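Local coordinates for Sodium/calcium exchanger membrane region domain-containing protein (Archaeoglobus fulgidus, PDB 4KPP) that probably exchanges protons for calcium ions across the membrane, as a member of the sodium/calcium exchanger family of transporters, at residues Ser14-Pro19 against Ser39-Val44; Tyr84-Ala89 against His98-Asn103; Val119-Phe124 against Lys339-Leu344. All coordinates share one frame; numbering follows the deposited sequence.

Contact 1 (Ser14-Pro19 against Ser39-Val44)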
loop_
_atom_site.group_PDB
_atom_site.type_symbol
_atom_site.label_atom_id
_atom_site.label_comp_id
_atom_site.label_asym_id
_atom_site.label_seq_id
_atom_site.Cartn_x
_atom_site.Cartn_y
_atom_site.Cartn_z
ATOM N N SER A 14 20.463 -0.832 -8.346
ATOM C CA SER A 14 21.170 -0.702 -7.077
ATOM C C SER A 14 21.982 0.585 -7.112
ATOM O O SER A 14 22.091 1.298 -6.113
ATOM C CB SER A 14 22.095 -1.901 -6.836
ATOM O OG SER A 14 21.360 -3.091 -6.600
ATOM N N SER A 15 22.534 0.885 -8.285
ATOM C CA SER A 15 23.360 2.071 -8.472
ATOM C C SER A 15 22.543 3.357 -8.350
ATOM O O SER A 15 23.096 4.429 -8.124
ATOM C CB SER A 15 24.074 2.016 -9.827
ATOM O OG SER A 15 25.236 2.827 -9.829
ATOM N N LEU A 16 21.226 3.242 -8.491
ATOM C CA LEU A 16 20.334 4.394 -8.383
ATOM C C LEU A 16 20.232 4.941 -6.954
ATOM O O LEU A 16 19.788 6.072 -6.748
ATOM C CB LEU A 16 18.944 4.052 -8.922
ATOM C CG LEU A 16 18.818 3.767 -10.421
ATOM C CD1 LEU A 16 17.370 3.475 -10.783
ATOM C CD2 LEU A 16 19.356 4.926 -11.252
ATOM N N THR A 17 20.637 4.137 -5.973
ATOM C CA THR A 17 20.668 4.581 -4.580
ATOM C C THR A 17 21.907 5.424 -4.324
ATOM O O THR A 17 21.938 6.234 -3.399
ATOM C CB THR A 17 20.692 3.396 -3.584
ATOM O OG1 THR A 17 21.904 2.647 -3.746
ATOM C CG2 THR A 17 19.497 2.480 -3.788
ATOM N N LEU A 18 22.931 5.216 -5.147
ATOM C CA LEU A 18 24.229 5.867 -4.974
ATOM C C LEU A 18 24.228 7.406 -4.942
ATOM O O LEU A 18 24.913 7.990 -4.104
ATOM C CB LEU A 18 25.236 5.347 -6.008
ATOM C CG LEU A 18 26.228 4.262 -5.568
ATOM C CD1 LEU A 18 25.676 3.381 -4.447
ATOM C CD2 LEU A 18 26.665 3.419 -6.761
ATOM N N PRO A 19 23.478 8.067 -5.849
ATOM C CA PRO A 19 23.517 9.536 -5.803
ATOM C C PRO A 19 23.138 10.093 -4.433
ATOM O O PRO A 19 23.765 11.045 -3.964
ATOM C CB PRO A 19 22.486 9.943 -6.858
ATOM C CG PRO A 19 22.507 8.824 -7.841
ATOM C CD PRO A 19 22.716 7.581 -7.016
ATOM N N SER A 39 16.830 11.477 -2.898
ATOM C CA SER A 39 16.391 10.615 -1.804
ATOM C C SER A 39 15.197 9.780 -2.241
ATOM O O SER A 39 15.065 8.616 -1.851
ATOM C CB SER A 39 16.041 11.441 -0.565
ATOM O OG SER A 39 15.030 12.386 -0.868
ATOM N N GLY A 40 14.336 10.382 -3.056
ATOM C CA GLY A 40 13.209 9.684 -3.646
ATOM C C GLY A 40 13.654 8.627 -4.643
ATOM O O GLY A 40 13.052 7.554 -4.732
ATOM N N LEU A 41 14.705 8.929 -5.398
ATOM C CA LEU A 41 15.264 7.957 -6.329
ATOM C C LEU A 41 15.772 6.734 -5.566
ATOM O O LEU A 41 15.543 5.596 -5.975
ATOM C CB LEU A 41 16.387 8.584 -7.160
ATOM C CG LEU A 41 17.079 7.697 -8.198
ATOM C CD1 LEU A 41 16.069 7.132 -9.192
ATOM C CD2 LEU A 41 18.177 8.467 -8.922
ATOM N N ALA A 42 16.445 6.981 -4.445
ATOM C CA ALA A 42 16.952 5.904 -3.598
ATOM C C ALA A 42 15.833 5.055 -2.991
ATOM O O ALA A 42 15.954 3.833 -2.920
ATOM C CB ALA A 42 17.862 6.463 -2.504
ATOM N N VAL A 43 14.749 5.696 -2.557
ATOM C CA VAL A 43 13.637 4.968 -1.942
ATOM C C VAL A 43 12.978 4.022 -2.938
ATOM O O VAL A 43 12.806 2.834 -2.663
ATOM C CB VAL A 43 12.559 5.913 -1.372
ATOM C CG1 VAL A 43 11.315 5.127 -0.987
ATOM C CG2 VAL A 43 13.092 6.670 -0.175
ATOM N N VAL A 44 12.612 4.561 -4.093
ATOM C CA VAL A 44 11.989 3.777 -5.152
ATOM C C VAL A 44 12.883 2.608 -5.577
ATOM O O VAL A 44 12.410 1.485 -5.747
ATOM C CB VAL A 44 11.657 4.671 -6.368
ATOM C CG1 VAL A 44 11.258 3.832 -7.574
ATOM C CG2 VAL A 44 10.557 5.664 -6.011
#
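Leu41 meets Leu16 where the chain between helix 4-14 and helix 18-25 passes helix 32-60. Ser39-Val44 probably lies in the membrane-spanning part of helix 32-60, so the contact packs the N-terminal part of the chain on a membrane helix. Leu41 CG stands anti to the backbone N (chi1 -180°) and lies 3.5 Å from Leu16 O, with CD2 nearly as near to that carbonyl. The two leucine side chains cross at about a right angle. Leu16 CB lies 4.2 Å from Leu41 CG, and the CD1 methyls of the pair meet. Leu41 CD2 also touches Pro19 CG, 4.5 Å away. Next comes Ala42. Thr17 and Ala42 have the nearest CA atoms across the segments, 4.1 Å apart. Ala42 CB packs 4.0 Å from Thr17 CA, while Thr17 CG2 lies 3.9 Å from Ala42 O. Thr17 OG1 turns back to Ser14 O at 2.7 Å, and the same oxygen accepts Thr17 N. An alanine at Thr17 would probably leave Ser14 O with one donor fewer and open a gap beside Ala42 O. Between the two segments the contact rests on van der Waals packing of carbon atoms and carbonyl oxygens, with the hydroxyl spent inside its own turn.

Contact 2 (Tyr84-Ala89 against His98-Asn103); sequences YFAWKA and HYATAN
A helical hairpin brings Phe85 of helix 76-91 against Tyr99, Ala100 and Asn103 of helix 96-127. The short axes run nearly antiparallel, at 159°, and come within 8.0 Å. Phe85 does most of the work. Phe85 and Ala100 are the pair whose CA atoms lie nearest across the segments, and Phe85 CB is 3.9 Å from Ala100 CA. Tyr99 CB lies over one face of the Phe85 ring, toward the rim, and is 4.1 Å from Phe85 CG. The phenol of Tyr99 leads away and packs edge-to-face with Phe243.

The hairpin lies in the first of two parts of the chain that belong to the sodium/calcium exchanger family. The close approach of its arms is consistent with the small Ala86 and Ala100 at the interface. Ala100 CB packs 4.0 Å from Ala86 N and 4.3 Å from Ala86 CB. Asn103 takes the ring from another side. Its CG is anti to the backbone N (chi1 -177°) and lies in the plane of the Phe85 ring, at the edge. Asn103 ND2 is 3.7 Å from Phe85 CE2, and Asn103 CB is 3.8 Å from Phe85 CD2. The amide and ring planes are 67° apart. Asn103 ND2 gives its hydrogen bond to Val246 O of helix 242-267, so this buried amide ties the hairpin to a third helix.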
loop_
_atom_site.group_PDB
_atom_site.type_symbol
_atom_site.label_atom_id
_atom_site.label_comp_id
_atom_site.label_asym_id
_atom_site.label_seq_id
_atom_site.Cartn_x
_atom_site.Cartn_y
_atom_site.Cartn_z
ATOM N N TYR A 84 7.421 8.082 9.419
ATOM C CA TYR A 84 8.194 9.276 9.739
ATOM C C TYR A 84 7.285 10.407 10.194
ATOM O O TYR A 84 7.576 11.094 11.168
ATOM C CB TYR A 84 9.037 9.736 8.542
ATOM C CG TYR A 84 9.651 11.107 8.745
ATOM C CD1 TYR A 84 10.796 11.269 9.515
ATOM C CD2 TYR A 84 9.078 12.241 8.180
ATOM C CE1 TYR A 84 11.355 12.518 9.713
ATOM C CE2 TYR A 84 9.630 13.494 8.375
ATOM C CZ TYR A 84 10.768 13.624 9.141
ATOM O OH TYR A 84 11.321 14.867 9.338
ATOM N N PHE A 85 6.190 10.603 9.466
ATOM C CA PHE A 85 5.195 11.614 9.812
ATOM C C PHE A 85 4.595 11.358 11.192
ATOM O O PHE A 85 4.382 12.287 11.967
ATOM C CB PHE A 85 4.073 11.630 8.773
ATOM C CG PHE A 85 4.470 12.225 7.457
ATOM C CD1 PHE A 85 5.336 13.300 7.406
ATOM C CD2 PHE A 85 3.974 11.710 6.272
ATOM C CE1 PHE A 85 5.700 13.854 6.203
ATOM C CE2 PHE A 85 4.337 12.259 5.059
ATOM C CZ PHE A 85 5.201 13.332 5.025
ATOM N N ALA A 86 4.309 10.096 11.490
ATOM C CA ALA A 86 3.762 9.741 12.794
ATOM C C ALA A 86 4.792 9.945 13.907
ATOM O O ALA A 86 4.443 10.356 15.014
ATOM C CB ALA A 86 3.237 8.307 12.788
ATOM N N TRP A 87 6.060 9.664 13.611
ATOM C CA TRP A 87 7.124 9.875 14.587
ATOM C C TRP A 87 7.266 11.353 14.928
ATOM O O TRP A 87 7.330 11.726 16.102
ATOM C CB TRP A 87 8.464 9.321 14.091
ATOM C CG TRP A 87 9.565 9.463 15.111
ATOM C CD1 TRP A 87 10.376 10.549 15.303
ATOM C CD2 TRP A 87 9.962 8.494 16.089
ATOM N NE1 TRP A 87 11.252 10.312 16.333
ATOM C CE2 TRP A 87 11.020 9.057 16.832
ATOM C CE3 TRP A 87 9.529 7.202 16.405
ATOM C CZ2 TRP A 87 11.649 8.372 17.872
ATOM C CZ3 TRP A 87 10.155 6.525 17.437
ATOM C CH2 TRP A 87 11.202 7.111 18.158
ATOM N N LYS A 88 7.315 12.191 13.898
ATOM C CA LYS A 88 7.385 13.633 14.094
ATOM C C LYS A 88 6.142 14.150 14.811
ATOM O O LYS A 88 6.226 15.067 15.625
ATOM C CB LYS A 88 7.567 14.349 12.756
ATOM C CG LYS A 88 8.806 13.903 11.980
ATOM C CD LYS A 88 10.093 14.219 12.737
ATOM C CE LYS A 88 10.253 15.716 12.972
ATOM N NZ LYS A 88 11.515 16.039 13.695
ATOM N N ALA A 89 4.995 13.550 14.514
ATOM C CA ALA A 89 3.732 13.941 15.138
ATOM C C ALA A 89 3.760 13.811 16.659
ATOM O O ALA A 89 3.223 14.655 17.370
ATOM C CB ALA A 89 2.574 13.129 14.558
ATOM N N HIS A 98 -1.594 16.036 11.436
ATOM C CA HIS A 98 -2.499 15.915 10.301
ATOM C C HIS A 98 -1.845 15.136 9.168
ATOM O O HIS A 98 -2.507 14.356 8.488
ATOM C CB HIS A 98 -2.933 17.293 9.793
ATOM C CG HIS A 98 -3.305 18.252 10.880
ATOM N ND1 HIS A 98 -4.379 18.047 11.720
ATOM C CD2 HIS A 98 -2.749 19.424 11.262
ATOM C CE1 HIS A 98 -4.464 19.050 12.574
ATOM N NE2 HIS A 98 -3.485 19.901 12.318
ATOM N N TYR A 99 -0.546 15.352 8.968
ATOM C CA TYR A 99 0.176 14.722 7.862
ATOM C C TYR A 99 0.144 13.196 7.937
ATOM O O TYR A 99 0.061 12.521 6.910
ATOM C CB TYR A 99 1.626 15.212 7.798
ATOM C CG TYR A 99 1.786 16.677 7.437
ATOM C CD1 TYR A 99 0.730 17.412 6.904
ATOM C CD2 TYR A 99 3.003 17.324 7.622
ATOM C CE1 TYR A 99 0.883 18.754 6.576
ATOM C CE2 TYR A 99 3.165 18.662 7.295
ATOM C CZ TYR A 99 2.105 19.371 6.774
ATOM O OH TYR A 99 2.274 20.701 6.451
ATOM N N ALA A 100 0.204 12.658 9.151
ATOM C CA ALA A 100 0.221 11.213 9.347
ATOM C C ALA A 100 -1.044 10.572 8.800
ATOM O O ALA A 100 -0.992 9.533 8.139
ATOM C CB ALA A 100 0.394 10.873 10.825
ATOM N N THR A 101 -2.182 11.203 9.065
ATOM C CA THR A 101 -3.460 10.664 8.614
ATOM C C THR A 101 -3.718 10.988 7.145
ATOM O O THR A 101 -4.247 10.160 6.404
ATOM C CB THR A 101 -4.625 11.165 9.479
ATOM O OG1 THR A 101 -4.332 10.912 10.858
ATOM C CG2 THR A 101 -5.909 10.446 9.095
ATOM N N ALA A 102 -3.328 12.189 6.729
ATOM C CA ALA A 102 -3.469 12.603 5.335
ATOM C C ALA A 102 -2.663 11.706 4.397
ATOM O O ALA A 102 -3.131 11.350 3.319
ATOM C CB ALA A 102 -3.059 14.061 5.163
ATOM N N ASN A 103 -1.451 11.346 4.809
ATOM C CA ASN A 103 -0.597 10.477 4.004
ATOM C C ASN A 103 -1.162 9.063 3.906
ATOM O O ASN A 103 -1.100 8.422 2.855
ATOM C CB ASN A 103 0.825 10.446 4.571
ATOM C CG ASN A 103 1.773 9.614 3.728
ATOM O OD1 ASN A 103 1.991 8.434 4.001
ATOM N ND2 ASN A 103 2.341 10.229 2.696
#

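Contact 3 (Val119-Phe124 against Lys339-Leu344); sequences VAFIAF and KEASAL. With CA (calcium ion), chain D.
Ala341 CB meets Ala120 CB at 4.1 Å, where helix 338-353 passes helix 96-127. Two phenylalanines close round the same methyl. Phe124 CE2 reaches it edge-on, with Ala341 CB 4.3 Å away and near the ring plane. Over one face of the Phe121 ring, toward the rim, lies the same Ala341 CB. The tip of this ring, Phe121 CZ, lies 3.8 Å from Ser342 CA. Ser342 CB sits at the edge of the ring, in its plane, 3.9 Å from Phe121 CZ. The contact is mainly apolar, and no hydrogen bond crosses it.

One residue before Ala341, Glu340 turns to the calcium ion. Its chain is extended beyond CG, and the carboxylate grips the ion with both oxygens, OE1 at 2.2 Å and OE2 at 2.5 Å. The backbone O of Ile330 and of Lys335 and the side-chain Asp333 OD2 also bind this calcium. Ser337 N donates a hydrogen bond to Glu340 OE1 and probably steadies the carboxylate.

The short axes are 10.0 Å apart, with 143° between their N-to-C directions, so they are roughly antiparallel. The contact joins the two parts of the chain that belong to the exchanger family. Strand 131-133 touches Phe124 through Val132 and pairs with strand 335-337. Helix 311-331 packs on Leu344, while helices 242-267 and 271-285 cover Val119.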
loop_
_atom_site.group_PDB
_atom_site.type_symbol
_atom_site.label_atom_id
_atom_site.label_comp_id
_atom_site.label_asym_id
_atom_site.label_seq_id
_atom_site.Cartn_x
_atom_site.Cartn_y
_atom_site.Cartn_z
ATOM N N VAL A 119 -4.389 -0.622 -13.504
ATOM C CA VAL A 119 -4.021 -2.008 -13.763
ATOM C C VAL A 119 -5.139 -2.756 -14.488
ATOM O O VAL A 119 -4.881 -3.526 -15.414
ATOM C CB VAL A 119 -3.629 -2.735 -12.459
ATOM C CG1 VAL A 119 -3.475 -4.228 -12.693
ATOM C CG2 VAL A 119 -2.339 -2.149 -11.904
ATOM N N ALA A 120 -6.380 -2.507 -14.080
ATOM C CA ALA A 120 -7.529 -3.126 -14.732
ATOM C C ALA A 120 -7.652 -2.678 -16.187
ATOM O O ALA A 120 -7.901 -3.495 -17.072
ATOM C CB ALA A 120 -8.812 -2.826 -13.964
ATOM N N PHE A 121 -7.474 -1.381 -16.431
ATOM C CA PHE A 121 -7.552 -0.830 -17.788
ATOM C C PHE A 121 -6.485 -1.400 -18.719
ATOM O O PHE A 121 -6.761 -1.705 -19.878
ATOM C CB PHE A 121 -7.452 0.697 -17.765
ATOM C CG PHE A 121 -8.750 1.384 -17.458
ATOM C CD1 PHE A 121 -9.946 0.889 -17.953
ATOM C CD2 PHE A 121 -8.775 2.524 -16.669
ATOM C CE1 PHE A 121 -11.145 1.519 -17.670
ATOM C CE2 PHE A 121 -9.970 3.159 -16.381
ATOM C CZ PHE A 121 -11.156 2.657 -16.882
ATOM N N ILE A 122 -5.265 -1.533 -18.208
ATOM C CA ILE A 122 -4.171 -2.093 -18.990
ATOM C C ILE A 122 -4.442 -3.563 -19.285
ATOM O O ILE A 122 -4.176 -4.046 -20.387
ATOM C CB ILE A 122 -2.824 -1.933 -18.264
ATOM C CG1 ILE A 122 -2.489 -0.447 -18.106
ATOM C CG2 ILE A 122 -1.713 -2.657 -19.013
ATOM C CD1 ILE A 122 -1.168 -0.188 -17.426
ATOM N N ALA A 123 -4.991 -4.262 -18.296
ATOM C CA ALA A 123 -5.372 -5.661 -18.458
ATOM C C ALA A 123 -6.449 -5.814 -19.531
ATOM O O ALA A 123 -6.465 -6.798 -20.272
ATOM C CB ALA A 123 -5.845 -6.242 -17.135
ATOM N N PHE A 124 -7.343 -4.834 -19.607
ATOM C CA PHE A 124 -8.392 -4.836 -20.620
ATOM C C PHE A 124 -7.813 -4.806 -22.031
ATOM O O PHE A 124 -8.237 -5.566 -22.897
ATOM C CB PHE A 124 -9.335 -3.650 -20.417
ATOM C CG PHE A 124 -10.177 -3.754 -19.180
ATOM C CD1 PHE A 124 -10.536 -4.993 -18.672
ATOM C CD2 PHE A 124 -10.608 -2.615 -18.521
ATOM C CE1 PHE A 124 -11.314 -5.094 -17.532
ATOM C CE2 PHE A 124 -11.383 -2.711 -17.379
ATOM C CZ PHE A 124 -11.737 -3.951 -16.885
ATOM N N LYS A 339 -16.945 -0.731 -16.185
ATOM C CA LYS A 339 -17.797 0.248 -15.519
ATOM C C LYS A 339 -17.311 0.493 -14.096
ATOM O O LYS A 339 -17.185 1.639 -13.663
ATOM C CB LYS A 339 -19.255 -0.217 -15.497
ATOM C CG LYS A 339 -19.931 -0.249 -16.860
ATOM C CD LYS A 339 -21.402 -0.622 -16.729
ATOM C CE LYS A 339 -22.082 -0.715 -18.091
ATOM N NZ LYS A 339 -23.043 0.403 -18.335
ATOM N N GLU A 340 -17.037 -0.591 -13.375
ATOM C CA GLU A 340 -16.576 -0.498 -11.995
ATOM C C GLU A 340 -15.206 0.166 -11.904
ATOM O O GLU A 340 -14.976 1.002 -11.034
ATOM C CB GLU A 340 -16.541 -1.883 -11.342
ATOM C CG GLU A 340 -17.912 -2.522 -11.162
ATOM C CD GLU A 340 -17.821 -3.966 -10.710
ATOM O OE1 GLU A 340 -16.771 -4.600 -10.949
ATOM O OE2 GLU A 340 -18.797 -4.469 -10.116
ATOM N N ALA A 341 -14.304 -0.205 -12.809
ATOM C CA ALA A 341 -12.972 0.393 -12.853
ATOM C C ALA A 341 -13.035 1.883 -13.187
ATOM O O ALA A 341 -12.366 2.696 -12.551
ATOM C CB ALA A 341 -12.083 -0.340 -13.851
ATOM N N SER A 342 -13.847 2.238 -14.180
ATOM C CA SER A 342 -13.992 3.637 -14.570
ATOM C C SER A 342 -14.653 4.440 -13.456
ATOM O O SER A 342 -14.319 5.604 -13.241
ATOM C CB SER A 342 -14.780 3.774 -15.878
ATOM O OG SER A 342 -16.115 3.327 -15.730
ATOM N N ALA A 343 -15.584 3.810 -12.745
ATOM C CA ALA A 343 -16.230 4.443 -11.599
ATOM C C ALA A 343 -15.212 4.740 -10.500
ATOM O O ALA A 343 -15.206 5.831 -9.929
ATOM C CB ALA A 343 -17.356 3.569 -11.067
ATOM N N LEU A 344 -14.351 3.767 -10.213
ATOM C CA LEU A 344 -13.280 3.954 -9.237
ATOM C C LEU A 344 -12.360 5.108 -9.628
ATOM O O LEU A 344 -11.944 5.895 -8.778
ATOM C CB LEU A 344 -12.463 2.670 -9.070
ATOM C CG LEU A 344 -13.139 1.501 -8.351
ATOM C CD1 LEU A 344 -12.197 0.308 -8.256
ATOM C CD2 LEU A 344 -13.602 1.928 -6.970
HETATM CA CA CA D . -17.284 -6.462 -9.937
#

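In the fold
The contacts follow one another along the chain, and none touches another. The centre of contact 1 lies about 20 Å from the centre of the chain; it is about 23 Å from the centre of contact 2 and about 31 Å from that of contact 3. Contacts 2 and 3 share helix 96-127. Its early part forms the hairpin, and its late part meets helix 338-353. Their centres are about 31 Å apart, on opposite sides of the centre of the chain. Contact 3 alone holds a calcium ligand, Glu340; contacts 1 and 2 lie away from the calcium site. Contacts 2 and 3 thus tie one long helix to both a sequence neighbour and a distant part of the chain.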